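Local coordinates for protein glycerophosphodiester phosphodiesterase (Cytophaga hutchinsonii ATCC 33406, PDB 3CH0) that belongs to the glycerophosphoryl diester phosphodiesterase family, whose members are built on the TIM-barrel fold, at residues Glu122-Glu125 with Lys130-Tyr133; Arg18-Glu23 with Phe29-Leu34; Leu33-Thr38 with Asp264-Phe269. All coordinates share one frame; numbering follows the deposited sequence.

Contact 1: Glu122-Glu125 with Lys130-Tyr133; sequences ETAE and KIQY. With EDO (1,2-ethanediol), chain O.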
ATOM      1  N   GLU A 122     -11.010   2.104  11.453  0.50 14.51           N
ATOM      2  CA  GLU A 122     -11.912   1.820  12.577  0.50 15.05           C
ATOM      3  C   GLU A 122     -11.992   0.301  12.806  0.50 16.87           C
ATOM      4  O   GLU A 122     -12.135  -0.128  13.950  0.50 17.39           O
ATOM      5  CB  GLU A 122     -13.256   2.567  12.434  0.50 14.94           C
ATOM      6  CG  GLU A 122     -13.089   4.121  12.634  0.50 15.28           C
ATOM      7  CD  GLU A 122     -14.355   4.943  12.320  0.50 16.12           C
ATOM      8  OE1 GLU A 122     -15.410   4.320  12.084  0.50 22.78           O
ATOM      9  OE2 GLU A 122     -14.286   6.204  12.284  0.50 20.84           O
ATOM     10  N   THR A 123     -11.845  -0.507  11.750  1.00 15.12           N
ATOM     11  CA  THR A 123     -11.760  -1.956  11.863  1.00 16.62           C
ATOM     12  C   THR A 123     -10.461  -2.383  12.535  1.00 15.92           C
ATOM     13  O   THR A 123     -10.461  -3.193  13.478  1.00 16.53           O
ATOM     14  CB  THR A 123     -11.869  -2.667  10.458  1.00 18.20           C
ATOM     15  OG1 THR A 123     -13.139  -2.372   9.878  1.00 21.58           O
ATOM     16  CG2 THR A 123     -11.641  -4.199  10.535  1.00 21.26           C
ATOM     17  N   ALA A 124      -9.330  -1.907  12.034  1.00 14.03           N
ATOM     18  CA  ALA A 124      -8.044  -2.280  12.533  1.00 12.95           C
ATOM     19  C   ALA A 124      -7.864  -1.839  13.995  1.00 14.12           C
ATOM     20  O   ALA A 124      -7.338  -2.593  14.802  1.00 14.92           O
ATOM     21  CB  ALA A 124      -6.934  -1.703  11.637  1.00 13.41           C
ATOM     22  N   GLU A 125      -8.242  -0.598  14.298  1.00 14.45           N
ATOM     23  CA  GLU A 125      -8.072  -0.091  15.651  1.00 14.34           C
ATOM     24  C   GLU A 125      -8.920  -0.852  16.656  1.00 16.82           C
ATOM     25  O   GLU A 125      -8.509  -0.958  17.812  1.00 17.92           O
ATOM     26  CB  GLU A 125      -8.414   1.390  15.723  1.00 14.49           C
ATOM     27  CG  GLU A 125      -7.383   2.245  14.994  1.00 13.58           C
ATOM     28  CD  GLU A 125      -5.992   2.128  15.582  1.00 15.03           C
ATOM     29  OE1 GLU A 125      -5.802   2.563  16.755  1.00 16.70           O
ATOM     30  OE2 GLU A 125      -5.038   1.596  14.916  1.00 14.61           O
ATOM     31  N   LYS A 130      -1.794  -2.043  18.491  1.00 16.54           N
ATOM     32  CA  LYS A 130      -0.387  -2.044  18.098  1.00 16.72           C
ATOM     33  C   LYS A 130      -0.157  -2.129  16.567  1.00 14.92           C
ATOM     34  O   LYS A 130       0.951  -1.944  16.110  1.00 14.29           O
ATOM     35  CB  LYS A 130       0.355  -3.186  18.796  1.00 21.13           C
ATOM     36  CG  LYS A 130       0.450  -3.018  20.371  1.00 25.46           C
ATOM     37  N   ILE A 131      -1.219  -2.395  15.834  1.00 12.75           N
ATOM     38  CA  ILE A 131      -1.104  -2.519  14.361  1.00 12.56           C
ATOM     39  C   ILE A 131      -0.504  -1.235  13.770  1.00 13.03           C
ATOM     40  O   ILE A 131      -0.795  -0.122  14.188  1.00 13.56           O
ATOM     41  CB  ILE A 131      -2.466  -2.848  13.686  1.00 12.62           C
ATOM     42  CG1 ILE A 131      -2.313  -3.224  12.204  1.00 13.71           C
ATOM     43  CG2 ILE A 131      -3.471  -1.674  13.867  1.00 13.70           C
ATOM     44  CD1 ILE A 131      -1.551  -4.515  11.953  1.00 14.57           C
ATOM     45  N   GLN A 132       0.320  -1.409  12.749  1.00 13.22           N
ATOM     46  CA  GLN A 132       0.879  -0.316  11.990  1.00 13.71           C
ATOM     47  C   GLN A 132       0.267  -0.292  10.578  1.00 10.79           C
ATOM     48  O   GLN A 132      -0.311  -1.288  10.106  1.00 10.13           O
ATOM     49  CB  GLN A 132       2.418  -0.417  11.970  1.00 13.35           C
ATOM     50  CG  GLN A 132       3.009  -0.162  13.328  1.00 13.56           C
ATOM     51  CD  GLN A 132       4.461  -0.448  13.441  1.00 18.41           C
ATOM     52  OE1 GLN A 132       4.851  -1.501  13.965  1.00 25.71           O
ATOM     53  NE2 GLN A 132       5.288   0.461  12.968  1.00 20.77           N
ATOM     54  N   TYR A 133       0.400   0.867   9.917  1.00 10.28           N
ATOM     55  CA  TYR A 133      -0.192   1.141   8.640  1.00  9.59           C
ATOM     56  C   TYR A 133       0.908   1.659   7.697  1.00 11.83           C
ATOM     57  O   TYR A 133       1.726   2.477   8.101  1.00 11.10           O
ATOM     58  CB  TYR A 133      -1.224   2.242   8.796  1.00 10.85           C
ATOM     59  CG  TYR A 133      -2.333   1.967   9.746  1.00 12.02           C
ATOM     60  CD1 TYR A 133      -2.199   2.232  11.126  1.00 11.83           C
ATOM     61  CD2 TYR A 133      -3.539   1.459   9.307  1.00 12.45           C
ATOM     62  CE1 TYR A 133      -3.239   1.961  11.999  1.00 11.92           C
ATOM     63  CE2 TYR A 133      -4.614   1.250  10.156  1.00 12.10           C
ATOM     64  CZ  TYR A 133      -4.442   1.454  11.527  1.00 12.18           C
ATOM     65  OH  TYR A 133      -5.556   1.220  12.340  1.00 14.21           O
TER
HETATM   66  C1  EDO O 285       8.820  -1.481  12.255  1.00 45.80           C
HETATM   67  O1  EDO O 285       7.903  -0.371  12.274  1.00 41.37           O
HETATM   68  C2  EDO O 285       8.242  -2.748  12.899  1.00 43.00           C
HETATM   69  O2  EDO O 285       7.775  -2.471  14.236  1.00 42.72           O

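Contact 2: Arg18-Glu23 with Phe29-Leu34; sequences RGLLPE and FTKALL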
ATOM      1  N   ARG A  18      -3.393  -9.680  -0.637  1.00  9.38           N
ATOM      2  CA  ARG A  18      -3.907  -9.966  -2.012  1.00  9.56           C
ATOM      3  C   ARG A  18      -3.786 -11.402  -2.482  1.00 10.14           C
ATOM      4  O   ARG A  18      -4.640 -11.904  -3.229  1.00 10.76           O
ATOM      5  CB  ARG A  18      -3.247  -9.042  -3.044  1.00  9.81           C
ATOM      6  CG  ARG A  18      -3.543  -9.397  -4.513  1.00 10.37           C
ATOM      7  CD  ARG A  18      -2.970  -8.325  -5.448  1.00 10.85           C
ATOM      8  NE  ARG A  18      -1.514  -8.233  -5.362  1.00 10.31           N
ATOM      9  CZ  ARG A  18      -0.715  -7.755  -6.318  1.00 11.03           C
ATOM     10  NH1 ARG A  18      -1.226  -7.256  -7.422  1.00 11.47           N
ATOM     11  NH2 ARG A  18       0.606  -7.797  -6.151  1.00 10.46           N
ATOM     12  N   GLY A  19      -2.735 -12.095  -2.068  1.00  9.65           N
ATOM     13  CA  GLY A  19      -2.599 -13.504  -2.482  1.00  7.95           C
ATOM     14  C   GLY A  19      -3.707 -14.389  -1.921  1.00 12.98           C
ATOM     15  O   GLY A  19      -3.996 -15.459  -2.500  1.00 13.07           O
ATOM     16  N   LEU A  20      -4.293 -13.995  -0.790  1.00 11.86           N
ATOM     17  CA  LEU A  20      -5.249 -14.824  -0.077  1.00 11.74           C
ATOM     18  C   LEU A  20      -6.687 -14.408  -0.273  1.00 12.29           C
ATOM     19  O   LEU A  20      -7.602 -15.246  -0.316  1.00 13.46           O
ATOM     20  CB  LEU A  20      -4.951 -14.760   1.419  1.00 10.65           C
ATOM     21  CG  LEU A  20      -3.491 -15.107   1.827  1.00 10.23           C
ATOM     22  CD1 LEU A  20      -3.297 -15.002   3.364  1.00 13.87           C
ATOM     23  CD2 LEU A  20      -3.036 -16.470   1.281  1.00 11.62           C
ATOM     24  N   LEU A  21      -6.918 -13.092  -0.363  1.00 10.90           N
ATOM     25  CA  LEU A  21      -8.253 -12.513  -0.366  1.00 11.12           C
ATOM     26  C   LEU A  21      -8.267 -11.292  -1.277  1.00 11.29           C
ATOM     27  O   LEU A  21      -7.203 -10.723  -1.528  1.00 10.10           O
ATOM     28  CB  LEU A  21      -8.659 -12.089   1.039  1.00 11.87           C
ATOM     29  CG  LEU A  21      -9.180 -13.196   1.985  1.00 14.69           C
ATOM     30  CD1 LEU A  21      -9.281 -12.659   3.400  1.00 14.60           C
ATOM     31  CD2 LEU A  21     -10.575 -13.653   1.483  1.00 17.91           C
ATOM     32  N   PRO A  22      -9.453 -10.882  -1.753  1.00  9.99           N
ATOM     33  CA  PRO A  22      -9.533  -9.686  -2.604  1.00 10.12           C
ATOM     34  C   PRO A  22      -8.753  -8.509  -2.028  1.00 10.43           C
ATOM     35  O   PRO A  22      -8.857  -8.163  -0.841  1.00  9.78           O
ATOM     36  CB  PRO A  22     -11.015  -9.421  -2.693  1.00 10.66           C
ATOM     37  CG  PRO A  22     -11.642 -10.814  -2.625  1.00 11.57           C
ATOM     38  CD  PRO A  22     -10.799 -11.481  -1.562  1.00  8.97           C
ATOM     39  N   GLU A  23      -7.880  -7.945  -2.852  1.00 10.29           N
ATOM     40  CA  GLU A  23      -6.970  -6.917  -2.336  1.00  9.68           C
ATOM     41  C   GLU A  23      -7.661  -5.701  -1.747  1.00  9.00           C
ATOM     42  O   GLU A  23      -8.707  -5.259  -2.252  1.00  9.33           O
ATOM     43  CB  GLU A  23      -6.110  -6.434  -3.502  1.00  8.41           C
ATOM     44  CG  GLU A  23      -6.793  -5.630  -4.591  1.00  9.94           C
ATOM     45  CD  GLU A  23      -5.926  -5.496  -5.812  1.00 11.54           C
ATOM     46  OE1 GLU A  23      -5.707  -6.541  -6.445  1.00 10.72           O
ATOM     47  OE2 GLU A  23      -5.616  -4.312  -6.186  1.00 11.24           O
ATOM     48  N   PHE A  29      -7.875  -7.101   5.150  1.00  8.82           N
ATOM     49  CA  PHE A  29      -7.217  -6.466   6.282  1.00 10.82           C
ATOM     50  C   PHE A  29      -7.484  -7.228   7.566  1.00 10.76           C
ATOM     51  O   PHE A  29      -6.602  -7.376   8.379  1.00 11.00           O
ATOM     52  CB  PHE A  29      -7.578  -5.020   6.477  1.00 10.91           C
ATOM     53  CG  PHE A  29      -7.194  -4.171   5.286  1.00 11.52           C
ATOM     54  CD1 PHE A  29      -5.880  -4.105   4.899  1.00 10.58           C
ATOM     55  CD2 PHE A  29      -8.143  -3.476   4.554  1.00 10.69           C
ATOM     56  CE1 PHE A  29      -5.504  -3.356   3.798  1.00  9.94           C
ATOM     57  CE2 PHE A  29      -7.762  -2.721   3.424  1.00 12.44           C
ATOM     58  CZ  PHE A  29      -6.433  -2.709   3.074  1.00  9.18           C
ATOM     59  N   THR A  30      -8.691  -7.712   7.731  1.00 10.78           N
ATOM     60  CA  THR A  30      -9.043  -8.488   8.945  1.00 12.65           C
ATOM     61  C   THR A  30      -8.276  -9.788   9.020  1.00 11.12           C
ATOM     62  O   THR A  30      -7.710 -10.100  10.038  1.00 12.74           O
ATOM     63  CB  THR A  30     -10.545  -8.776   8.961  1.00 12.88           C
ATOM     64  OG1 THR A  30     -11.305  -7.553   8.851  1.00 13.16           O
ATOM     65  CG2 THR A  30     -10.941  -9.528  10.266  1.00 14.62           C
ATOM     66  N   LYS A  31      -8.164 -10.502   7.894  1.00  9.19           N
ATOM     67  CA  LYS A  31      -7.337 -11.696   7.822  1.00 10.55           C
ATOM     68  C   LYS A  31      -5.886 -11.399   8.182  1.00 11.07           C
ATOM     69  O   LYS A  31      -5.266 -12.152   8.942  1.00 12.46           O
ATOM     70  CB  LYS A  31      -7.451 -12.311   6.422  1.00 13.18           C
ATOM     71  CG  LYS A  31      -6.509 -13.459   6.122  1.00 17.37           C
ATOM     72  CD  LYS A  31      -6.813 -14.694   6.839  1.00 17.62           C
ATOM     73  CE  LYS A  31      -5.866 -15.802   6.373  1.00 24.81           C
ATOM     74  NZ  LYS A  31      -6.037 -17.023   7.216  1.00 26.74           N
ATOM     75  N   ALA A  32      -5.297 -10.348   7.600  1.00  9.91           N
ATOM     76  CA  ALA A  32      -3.904 -10.053   7.885  1.00  9.06           C
ATOM     77  C   ALA A  32      -3.734  -9.719   9.378  1.00 10.38           C
ATOM     78  O   ALA A  32      -2.724 -10.100   9.985  1.00 12.96           O
ATOM     79  CB  ALA A  32      -3.423  -8.874   6.980  1.00 12.25           C
ATOM     80  N   LEU A  33      -4.671  -8.968   9.938  1.00 12.97           N
ATOM     81  CA  LEU A  33      -4.641  -8.592  11.356  1.00 17.39           C
ATOM     82  C   LEU A  33      -4.639  -9.863  12.219  1.00 17.88           C
ATOM     83  O   LEU A  33      -3.774 -10.051  13.080  1.00 19.02           O
ATOM     84  CB  LEU A  33      -5.889  -7.773  11.699  1.00 18.24           C
ATOM     85  CG  LEU A  33      -5.906  -6.266  11.508  1.00 28.05           C
ATOM     86  CD1 LEU A  33      -7.329  -5.764  11.038  1.00 22.48           C
ATOM     87  CD2 LEU A  33      -5.491  -5.552  12.783  1.00 18.98           C
ATOM     88  N   LEU A  34      -5.540 -10.762  11.887  1.00 15.26           N
ATOM     89  CA  LEU A  34      -5.681 -11.999  12.661  1.00 15.48           C
ATOM     90  C   LEU A  34      -4.490 -12.915  12.467  1.00 17.28           C
ATOM     91  O   LEU A  34      -4.167 -13.693  13.377  1.00 17.21           O
ATOM     92  CB  LEU A  34      -6.954 -12.704  12.297  1.00 15.91           C
ATOM     93  CG  LEU A  34      -8.246 -12.005  12.717  1.00 23.16           C
ATOM     94  CD1 LEU A  34      -9.450 -12.737  12.195  1.00 26.47           C
ATOM     95  CD2 LEU A  34      -8.333 -11.850  14.219  1.00 25.89           C
TER

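Contact 3: Leu33-Thr38 with Asp264-Phe269; sequences LLLGVT and DYPDLF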
ATOM      1  N   LEU A  33      -4.671  -8.968   9.938  1.00 12.97           N
ATOM      2  CA  LEU A  33      -4.641  -8.592  11.356  1.00 17.39           C
ATOM      3  C   LEU A  33      -4.639  -9.863  12.219  1.00 17.88           C
ATOM      4  O   LEU A  33      -3.774 -10.051  13.080  1.00 19.02           O
ATOM      5  CB  LEU A  33      -5.889  -7.773  11.699  1.00 18.24           C
ATOM      6  CG  LEU A  33      -5.906  -6.266  11.508  1.00 28.05           C
ATOM      7  CD1 LEU A  33      -7.329  -5.764  11.038  1.00 22.48           C
ATOM      8  CD2 LEU A  33      -5.491  -5.552  12.783  1.00 18.98           C
ATOM      9  N   LEU A  34      -5.540 -10.762  11.887  1.00 15.26           N
ATOM     10  CA  LEU A  34      -5.681 -11.999  12.661  1.00 15.48           C
ATOM     11  C   LEU A  34      -4.490 -12.915  12.467  1.00 17.28           C
ATOM     12  O   LEU A  34      -4.167 -13.693  13.377  1.00 17.21           O
ATOM     13  CB  LEU A  34      -6.954 -12.704  12.297  1.00 15.91           C
ATOM     14  CG  LEU A  34      -8.246 -12.005  12.717  1.00 23.16           C
ATOM     15  CD1 LEU A  34      -9.450 -12.737  12.195  1.00 26.47           C
ATOM     16  CD2 LEU A  34      -8.333 -11.850  14.219  1.00 25.89           C
ATOM     17  N   LEU A  35      -3.835 -12.886  11.306  1.00 13.74           N
ATOM     18  CA  LEU A  35      -2.640 -13.688  11.091  1.00 12.39           C
ATOM     19  C   LEU A  35      -1.520 -13.194  11.954  1.00 13.87           C
ATOM     20  O   LEU A  35      -0.635 -13.990  12.325  1.00 17.11           O
ATOM     21  CB  LEU A  35      -2.198 -13.607   9.620  1.00 13.86           C
ATOM     22  CG  LEU A  35      -2.846 -14.471   8.555  1.00 17.82           C
ATOM     23  CD1 LEU A  35      -2.309 -14.115   7.124  1.00 16.32           C
ATOM     24  CD2 LEU A  35      -2.649 -15.955   8.809  1.00 19.34           C
ATOM     25  N   GLY A  36      -1.519 -11.887  12.229  1.00 13.23           N
ATOM     26  CA  GLY A  36      -0.521 -11.278  13.057  1.00 14.85           C
ATOM     27  C   GLY A  36       0.505 -10.435  12.348  1.00 15.23           C
ATOM     28  O   GLY A  36       1.597 -10.211  12.886  1.00 15.16           O
ATOM     29  N   VAL A  37       0.151  -9.879  11.187  1.00 11.92           N
ATOM     30  CA  VAL A  37       1.117  -9.003  10.548  1.00 11.65           C
ATOM     31  C   VAL A  37       1.494  -7.796  11.384  1.00 12.08           C
ATOM     32  O   VAL A  37       0.710  -7.321  12.226  1.00 11.93           O
ATOM     33  CB  VAL A  37       0.663  -8.529   9.157  1.00 11.02           C
ATOM     34  CG1 VAL A  37       0.370  -9.771   8.277  1.00 13.65           C
ATOM     35  CG2 VAL A  37      -0.538  -7.560   9.212  1.00 10.83           C
ATOM     36  N   THR A  38       2.679  -7.256  11.139  1.00 11.10           N
ATOM     37  CA  THR A  38       3.088  -6.077  11.839  1.00 10.02           C
ATOM     38  C   THR A  38       2.302  -4.847  11.310  1.00 10.33           C
ATOM     39  O   THR A  38       1.950  -3.934  12.065  1.00 11.92           O
ATOM     40  CB  THR A  38       4.577  -5.818  11.561  1.00 12.61           C
ATOM     41  OG1 THR A  38       5.342  -7.002  11.723  1.00 15.60           O
ATOM     42  CG2 THR A  38       5.084  -4.644  12.443  1.00 14.60           C
ATOM     43  N   ASP A 264       2.275 -10.341  -0.751  1.00  9.49           N
ATOM     44  CA  ASP A 264       0.883 -10.745  -0.992  1.00  7.72           C
ATOM     45  C   ASP A 264       0.461 -11.941  -0.133  1.00  7.69           C
ATOM     46  O   ASP A 264      -0.724 -12.224  -0.053  1.00  9.62           O
ATOM     47  CB  ASP A 264       0.683 -11.097  -2.471  1.00  9.94           C
ATOM     48  CG  ASP A 264       0.714  -9.880  -3.338  1.00 11.11           C
ATOM     49  OD1 ASP A 264       0.045  -8.873  -2.973  1.00 11.50           O
ATOM     50  OD2 ASP A 264       1.397  -9.918  -4.385  1.00 11.94           O
ATOM     51  N   TYR A 265       1.447 -12.687   0.380  1.00  9.19           N
ATOM     52  CA  TYR A 265       1.244 -13.921   1.132  1.00 10.52           C
ATOM     53  C   TYR A 265       1.843 -13.839   2.535  1.00  9.05           C
ATOM     54  O   TYR A 265       2.831 -14.529   2.895  1.00 10.54           O
ATOM     55  CB  TYR A 265       1.856 -15.079   0.324  1.00 10.10           C
ATOM     56  CG  TYR A 265       1.229 -15.323  -1.011  1.00 10.63           C
ATOM     57  CD1 TYR A 265       0.054 -16.076  -1.112  1.00 11.03           C
ATOM     58  CD2 TYR A 265       1.775 -14.803  -2.131  1.00 13.94           C
ATOM     59  CE1 TYR A 265      -0.526 -16.330  -2.340  1.00 12.65           C
ATOM     60  CE2 TYR A 265       1.183 -14.989  -3.365  1.00 13.47           C
ATOM     61  CZ  TYR A 265       0.059 -15.791  -3.467  1.00 15.56           C
ATOM     62  OH  TYR A 265      -0.500 -15.970  -4.701  1.00 14.25           O
ATOM     63  N   PRO A 266       1.270 -12.969   3.391  1.00  9.97           N
ATOM     64  CA  PRO A 266       1.833 -12.794   4.725  1.00 11.56           C
ATOM     65  C   PRO A 266       1.758 -14.087   5.566  1.00 13.45           C
ATOM     66  O   PRO A 266       2.531 -14.238   6.505  1.00 11.45           O
ATOM     67  CB  PRO A 266       1.050 -11.630   5.303  1.00 10.00           C
ATOM     68  CG  PRO A 266      -0.261 -11.643   4.594  1.00 10.88           C
ATOM     69  CD  PRO A 266       0.119 -12.074   3.168  1.00 11.25           C
ATOM     70  N   ASP A 267       0.885 -15.013   5.190  1.00 12.34           N
ATOM     71  CA  ASP A 267       0.840 -16.348   5.786  1.00 15.07           C
ATOM     72  C   ASP A 267       2.194 -17.111   5.725  1.00 12.98           C
ATOM     73  O   ASP A 267       2.461 -18.001   6.563  1.00 14.17           O
ATOM     74  CB  ASP A 267      -0.304 -17.175   5.169  1.00 15.55           C
ATOM     75  CG  ASP A 267      -0.204 -17.334   3.672  1.00 16.55           C
ATOM     76  OD1 ASP A 267       0.093 -16.363   2.980  1.00 15.48           O
ATOM     77  OD2 ASP A 267      -0.532 -18.438   3.161  1.00 22.18           O
ATOM     78  N   LEU A 268       3.062 -16.749   4.776  1.00 12.56           N
ATOM     79  CA  LEU A 268       4.398 -17.361   4.704  1.00 14.80           C
ATOM     80  C   LEU A 268       5.149 -17.259   6.029  1.00 16.22           C
ATOM     81  O   LEU A 268       5.913 -18.142   6.389  1.00 16.93           O
ATOM     82  CB  LEU A 268       5.234 -16.743   3.564  1.00 14.56           C
ATOM     83  CG  LEU A 268       4.778 -17.134   2.139  1.00 15.82           C
ATOM     84  CD1 LEU A 268       5.385 -16.288   1.063  1.00 14.34           C
ATOM     85  CD2 LEU A 268       5.047 -18.613   1.836  1.00 17.86           C
ATOM     86  N   PHE A 269       4.922 -16.180   6.761  1.00 13.24           N
ATOM     87  CA  PHE A 269       5.654 -15.924   7.975  1.00 14.88           C
ATOM     88  C   PHE A 269       5.127 -16.721   9.151  1.00 18.25           C
ATOM     89  O   PHE A 269       5.799 -16.756  10.162  1.00 19.37           O
ATOM     90  CB  PHE A 269       5.615 -14.432   8.320  1.00 15.86           C
ATOM     91  CG  PHE A 269       6.516 -13.603   7.449  1.00 12.80           C
ATOM     92  CD1 PHE A 269       7.853 -13.469   7.734  1.00 11.01           C
ATOM     93  CD2 PHE A 269       6.047 -12.984   6.317  1.00 12.43           C
ATOM     94  CE1 PHE A 269       8.677 -12.694   6.962  1.00 14.26           C
ATOM     95  CE2 PHE A 269       6.864 -12.217   5.544  1.00 12.75           C
ATOM     96  CZ  PHE A 269       8.159 -12.069   5.836  1.00 11.93           C
TER

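Contact 1: Glu122-Glu125 with Lys130-Tyr133
The contact belongs to an alpha-beta turn of the TIM barrel, where Tyr-133 on strand 132-137 reaches back to Glu-125 and Ala-124 on the preceding helix 117-127. One hydrogen bond carries it. The phenol OH of Tyr-133 donates to Glu-125 OE2 at 2.7 Å. It meets the lone pair of OE2 that points away from OE1, the anti one. OE2 lies in the ring plane, at the edge, and the carboxylate plane is turned 36° from the ring. The glutamate chain gets there by a bend at chi2 (-61°), which swings the carboxylate round from the helix toward the strand. OE2 is also salt-bridged to Arg-170 NH1, so this oxygen has two polar partners. The same NH1 is hydrogen-bonded to Ile-131 O, which ties the helix to the loop residue just before the strand. The charge of Arg-170 would probably keep Glu-125 ionised.

Apolar atoms fill in around the bond. The methyl CB of Ala-124 comes obliquely to the phenol end of the ring, 3.3 Å from Tyr-133 OH. Ala-124 CB also lies 4.1 Å from Ile-131 CG2, which in turn sits 3.8 Å from Glu-125 OE2. Gln-132 points away from the helix at its CB, and its amide holds a 1,2-ethanediol: NE2 donates to O1 at 2.8 Å, and O2 donates to OE1 at 3.1 Å.

Leu-33 of helix 26-35 and Leu-40 of strand 39-46 both pack on Ala-124 and Ile-131. Strand 132-137 itself runs parallel to strands 39-46 and 171-175, which flank it in the sheet.

Contact 2: Arg18-Glu23 with Phe29-Leu34
Leu-20 and Leu-21, in a loop without regular structure, face Lys-31 on helix 26-35, and the backbones stay well apart, with 8.3 Å between Leu-21 CA and Lys-31 CA. Side chains alone bridge the space. Both leucines point at the helix, and both cross the lysine chain at about a right angle. Leu-21 CD1 meets the root of the lysine, 3.5 Å from Lys-31 CB and 4.0 Å from Lys-31 CG. Leu-20 CD1 touches it farther out, 4.0 Å from Lys-31 CE. The lysine can serve both because CG stands opposite the backbone N (chi1 172°) and the chain then bends at chi2 (70°), bringing CE to Leu-20. No hydrogen bond crosses here; the contact is aliphatic throughout.

In the TIM barrel this is a beta-alpha loop, the one that follows strand 10-13, folded against the helix it leads into. The two leucines touch that helix at other residues too: Leu-21 packs on Ala-28 and Leu-20 on Leu-35. The contact lies at the surface, and all three touching residues are partly exposed. A bound 1,2-ethanediol comes to about 4 Å from the side chain of Lys-31.

Contact 3: Leu33-Thr38 with Asp264-Phe269
Leu-35 and Val-37 pack against Pro-266 and Asp-267, and so join the first helix of the TIM barrel to the segment after its last strand. Leu-35 is the last residue of helix 26-35, and Val-37 follows just after it. Pro-266 and Asp-267 lie in the segment after strand 260-263, the last strand of the barrel.

Helix 26-35 ends in a Schellman motif. Gly-36 leaves the helix with positive phi (106°), and the chain turns so that Leu-35 and Val-37 both touch the same proline. From Leu-35 only CD1 reaches across. Leu-35 CD1 lies 3.8 Å from Asp-267 N and 4.1 Å from Asp-267 CB, and it also touches the proline ring, 4.1 Å from Pro-266 CG. This methyl therefore sits over the start of the 3-10 turn rather than on one residue.

Val-37 crosses Pro-266 obliquely. Its CG1 is placed opposite the carbonyl carbon (chi1 -56°) and comes to 3.6 Å from Pro-266 CB, the nearest approach of the contact. Asp-267 offers only CB and backbone to Leu-35. Its CG is set between the backbone N and the carbonyl carbon (chi1 58°), which keeps the carboxylate off Leu-35 CD1 and beside Leu-20. No hydrogen bond crosses between the segments. Methyl groups of Leu-35 and Val-37 make the contact, against the proline ring and the N, CA and CB of Asp-267.

The 3-10 segment 266-269 is closed by backbone bonds. Leu-268 N donates to Tyr-265 O at 2.9 Å. Pro-266 O accepts from Phe-269 N at 3.1 Å and also lies at the edge of the Phe-269 ring, in its plane.

In the fold
Contacts 2 and 3 are close neighbours, with centres about 8 Å apart, and both use helix 26-35. The centre of contact 1 is about 14 Å from each of theirs. Along the chain contact 2 comes first. Contact 3 begins where it ends and spans most of the chain, with contact 1 nested inside its loop. Contacts 2 and 3 are tied by a salt bridge from Arg-18 NH2 to Asp-264 OD2. Contacts 1 and 3 meet at a probable hydrogen bond from Gln-132 N to Thr-38 O. Strand 10-13 pairs with 39-46 and 260-263, and 39-46 pairs with 132-137, so the contacts lie on the side where the barrel's first and last strands meet.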